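Local coordinates for protein beta-galactosidase (PDB 4OIF) that probably hydrolyses terminal non-reducing beta-D-galactose residues in beta-D-galactosides, as a zinc-containing, trimeric member of glycoside hydrolase family 42, at residues Val280-Tyr286 with Phe318-Thr324. Sequence-based numbering, arbitrary orientation.
Sequences VISWDAY and FLLMECT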
loop_
_atom_site.group_PDB
_atom_site.type_symbol
_atom_site.label_atom_id
_atom_site.label_comp_id
_atom_site.label_asym_id
_atom_site.label_seq_id
_atom_site.Cartn_x
_atom_site.Cartn_y
_atom_site.Cartn_z
ATOM N N VAL A 280 -13.148 -33.685 18.178
ATOM C CA VAL A 280 -13.973 -33.395 17.020
ATOM C C VAL A 280 -13.514 -32.075 16.385
ATOM O O VAL A 280 -13.095 -31.142 17.082
ATOM C CB VAL A 280 -15.496 -33.362 17.407
ATOM C CG1 VAL A 280 -15.746 -32.384 18.530
ATOM C CG2 VAL A 280 -16.381 -33.061 16.196
ATOM N N ILE A 281 -13.543 -32.034 15.053
ATOM C CA ILE A 281 -13.161 -30.852 14.297
ATOM C C ILE A 281 -14.366 -29.949 14.113
ATOM O O ILE A 281 -15.471 -30.416 13.827
ATOM C CB ILE A 281 -12.590 -31.201 12.905
ATOM C CG1 ILE A 281 -11.397 -32.149 13.031
ATOM C CG2 ILE A 281 -12.213 -29.927 12.154
ATOM C CD1 ILE A 281 -10.322 -31.668 14.004
ATOM N N SER A 282 -14.155 -28.655 14.288
ATOM C CA SER A 282 -15.229 -27.699 14.093
ATOM C C SER A 282 -14.661 -26.469 13.442
ATOM O O SER A 282 -13.484 -26.177 13.634
ATOM C CB SER A 282 -15.913 -27.339 15.419
ATOM O OG SER A 282 -15.131 -26.427 16.153
ATOM N N TRP A 283 -15.470 -25.751 12.662
ATOM C CA TRP A 283 -14.920 -24.542 12.037
ATOM C C TRP A 283 -15.919 -23.432 11.698
ATOM O O TRP A 283 -17.130 -23.597 11.815
ATOM C CB TRP A 283 -14.122 -24.923 10.781
ATOM C CG TRP A 283 -14.904 -25.224 9.526
ATOM C CD1 TRP A 283 -15.675 -26.331 9.269
ATOM C CD2 TRP A 283 -14.927 -24.437 8.328
ATOM N NE1 TRP A 283 -16.191 -26.262 7.990
ATOM C CE2 TRP A 283 -15.746 -25.110 7.395
ATOM C CE3 TRP A 283 -14.338 -23.227 7.956
ATOM C CZ2 TRP A 283 -15.994 -24.607 6.124
ATOM C CZ3 TRP A 283 -14.590 -22.726 6.691
ATOM C CH2 TRP A 283 -15.410 -23.415 5.791
ATOM N N ASP A 284 -15.370 -22.288 11.298
ATOM C CA ASP A 284 -16.133 -21.059 11.128
ATOM C C ASP A 284 -16.144 -20.601 9.688
ATOM O O ASP A 284 -15.113 -20.196 9.155
ATOM C CB ASP A 284 -15.550 -19.954 12.003
ATOM C CG ASP A 284 -15.339 -20.400 13.419
ATOM O OD1 ASP A 284 -16.056 -21.329 13.857
ATOM O OD2 ASP A 284 -14.461 -19.820 14.090
ATOM N N ALA A 285 -17.312 -20.649 9.063
ATOM C CA ALA A 285 -17.420 -20.352 7.644
ATOM C C ALA A 285 -18.052 -18.992 7.397
ATOM O O ALA A 285 -19.171 -18.732 7.837
ATOM C CB ALA A 285 -18.223 -21.435 6.943
ATOM N N TYR A 286 -17.332 -18.120 6.697
ATOM C CA TYR A 286 -17.915 -16.852 6.265
ATOM C C TYR A 286 -17.664 -16.605 4.772
ATOM O O TYR A 286 -16.856 -15.766 4.400
ATOM C CB TYR A 286 -17.369 -15.718 7.136
ATOM C CG TYR A 286 -17.653 -15.949 8.612
ATOM C CD1 TYR A 286 -18.908 -15.680 9.145
ATOM C CD2 TYR A 286 -16.682 -16.482 9.462
ATOM C CE1 TYR A 286 -19.190 -15.904 10.490
ATOM C CE2 TYR A 286 -16.955 -16.718 10.809
ATOM C CZ TYR A 286 -18.212 -16.421 11.314
ATOM O OH TYR A 286 -18.502 -16.640 12.641
ATOM N N PHE A 318 -17.912 -33.536 11.090
ATOM C CA PHE A 318 -17.372 -32.345 11.733
ATOM C C PHE A 318 -18.508 -31.460 12.233
ATOM O O PHE A 318 -19.668 -31.720 11.969
ATOM C CB PHE A 318 -16.456 -31.569 10.776
ATOM C CG PHE A 318 -17.188 -30.857 9.662
ATOM C CD1 PHE A 318 -17.428 -31.496 8.452
ATOM C CD2 PHE A 318 -17.618 -29.537 9.821
ATOM C CE1 PHE A 318 -18.099 -30.846 7.423
ATOM C CE2 PHE A 318 -18.288 -28.875 8.796
ATOM C CZ PHE A 318 -18.529 -29.535 7.592
ATOM N N LEU A 319 -18.174 -30.410 12.960
ATOM C CA LEU A 319 -19.199 -29.517 13.457
ATOM C C LEU A 319 -18.969 -28.100 12.939
ATOM O O LEU A 319 -17.936 -27.486 13.192
ATOM C CB LEU A 319 -19.243 -29.554 14.995
ATOM C CG LEU A 319 -19.678 -30.900 15.610
ATOM C CD1 LEU A 319 -19.343 -31.000 17.093
ATOM C CD2 LEU A 319 -21.165 -31.188 15.383
ATOM N N LEU A 320 -19.927 -27.592 12.174
ATOM C CA LEU A 320 -19.912 -26.183 11.838
ATOM C C LEU A 320 -20.150 -25.425 13.132
ATOM O O LEU A 320 -21.229 -25.523 13.718
ATOM C CB LEU A 320 -20.969 -25.843 10.801
ATOM C CG LEU A 320 -20.993 -24.369 10.400
ATOM C CD1 LEU A 320 -19.659 -23.994 9.784
ATOM C CD2 LEU A 320 -22.142 -24.084 9.434
ATOM N N MET A 321 -19.129 -24.704 13.599
ATOM C CA MET A 321 -19.231 -23.975 14.862
ATOM C C MET A 321 -19.772 -22.563 14.630
ATOM O O MET A 321 -20.534 -22.022 15.444
ATOM C CB MET A 321 -17.870 -23.916 15.570
ATOM C CG MET A 321 -17.911 -23.299 16.970
ATOM S SD MET A 321 -18.802 -24.304 18.183
ATOM C CE MET A 321 -17.857 -25.816 18.093
ATOM N N GLU A 322 -19.380 -21.966 13.511
ATOM C CA GLU A 322 -19.857 -20.635 13.182
ATOM C C GLU A 322 -20.182 -20.484 11.699
ATOM O O GLU A 322 -19.499 -21.036 10.832
ATOM C CB GLU A 322 -18.825 -19.580 13.584
ATOM C CG GLU A 322 -18.508 -19.502 15.074
ATOM C CD GLU A 322 -17.302 -18.616 15.352
ATOM O OE1 GLU A 322 -16.790 -18.020 14.376
ATOM O OE2 GLU A 322 -16.872 -18.516 16.528
ATOM N N CYS A 323 -21.251 -19.740 11.436
ATOM C CA CYS A 323 -21.513 -19.114 10.142
ATOM C C CYS A 323 -22.478 -17.968 10.442
ATOM O O CYS A 323 -22.986 -17.873 11.562
ATOM C CB CYS A 323 -22.089 -20.104 9.120
ATOM S SG CYS A 323 -23.742 -20.753 9.483
ATOM N N THR A 324 -22.707 -17.078 9.483
ATOM C CA THR A 324 -23.664 -15.994 9.715
ATOM C C THR A 324 -24.976 -16.319 9.013
ATOM O O THR A 324 -24.976 -16.817 7.886
ATOM C CB THR A 324 -23.115 -14.591 9.252
ATOM O OG1 THR A 324 -24.124 -13.581 9.409
ATOM C CG2 THR A 324 -22.649 -14.611 7.825
HETATM O O HOH W 1 -21.518 -17.675 6.879
#
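Y286 donates its phenolic hydrogen to E322, the predicted nucleophile, where two neighbouring parallel strands of the TIM barrel, joined by a beta-alpha-beta crossover through helix 296-312, deliver their C-terminal ends to the active site. The bond from Y286 OH to E322 OE1 is 2.8 Å long and meets the carboxylate from 41° above its plane, while OE1 itself lies at the edge of the tyrosine ring. With CG anti to the carbonyl carbon (chi1 -62°) and the chain extended beyond it, E322 lays its carboxylate over that of D284; the two groups stack with planes 12° apart and D284 OD2 only 3.0 Å from E322 OE1. A phenylalanine in place of Y286 lacks the hydroxyl, and would probably leave the OE1 side of the carboxylate less firmly held against turning.

E322 OE2 hydrogen-bonds a glycerol, probably from the crystallisation liquor, and D284 OD2 receives a weak bond from N255 on strand 252-259. Behind these side chains the strands pair through I281 O with L319 N and A285 N with E322 O, and a water bridges A285 O and T324 N. On the sheet face directed at helix 296-312, F318 CE2 approaches the W283 indole edge, 3.4 Å from NE1. A beta bulge at M321 shifts the register by one residue and brings D284 and E322 side by side. At the bulge W283 O accepts two backbone N-H groups, both arriving from one side of the carbonyl plane, M321 N at 2.9 Å and E322 N at 3.3 Å.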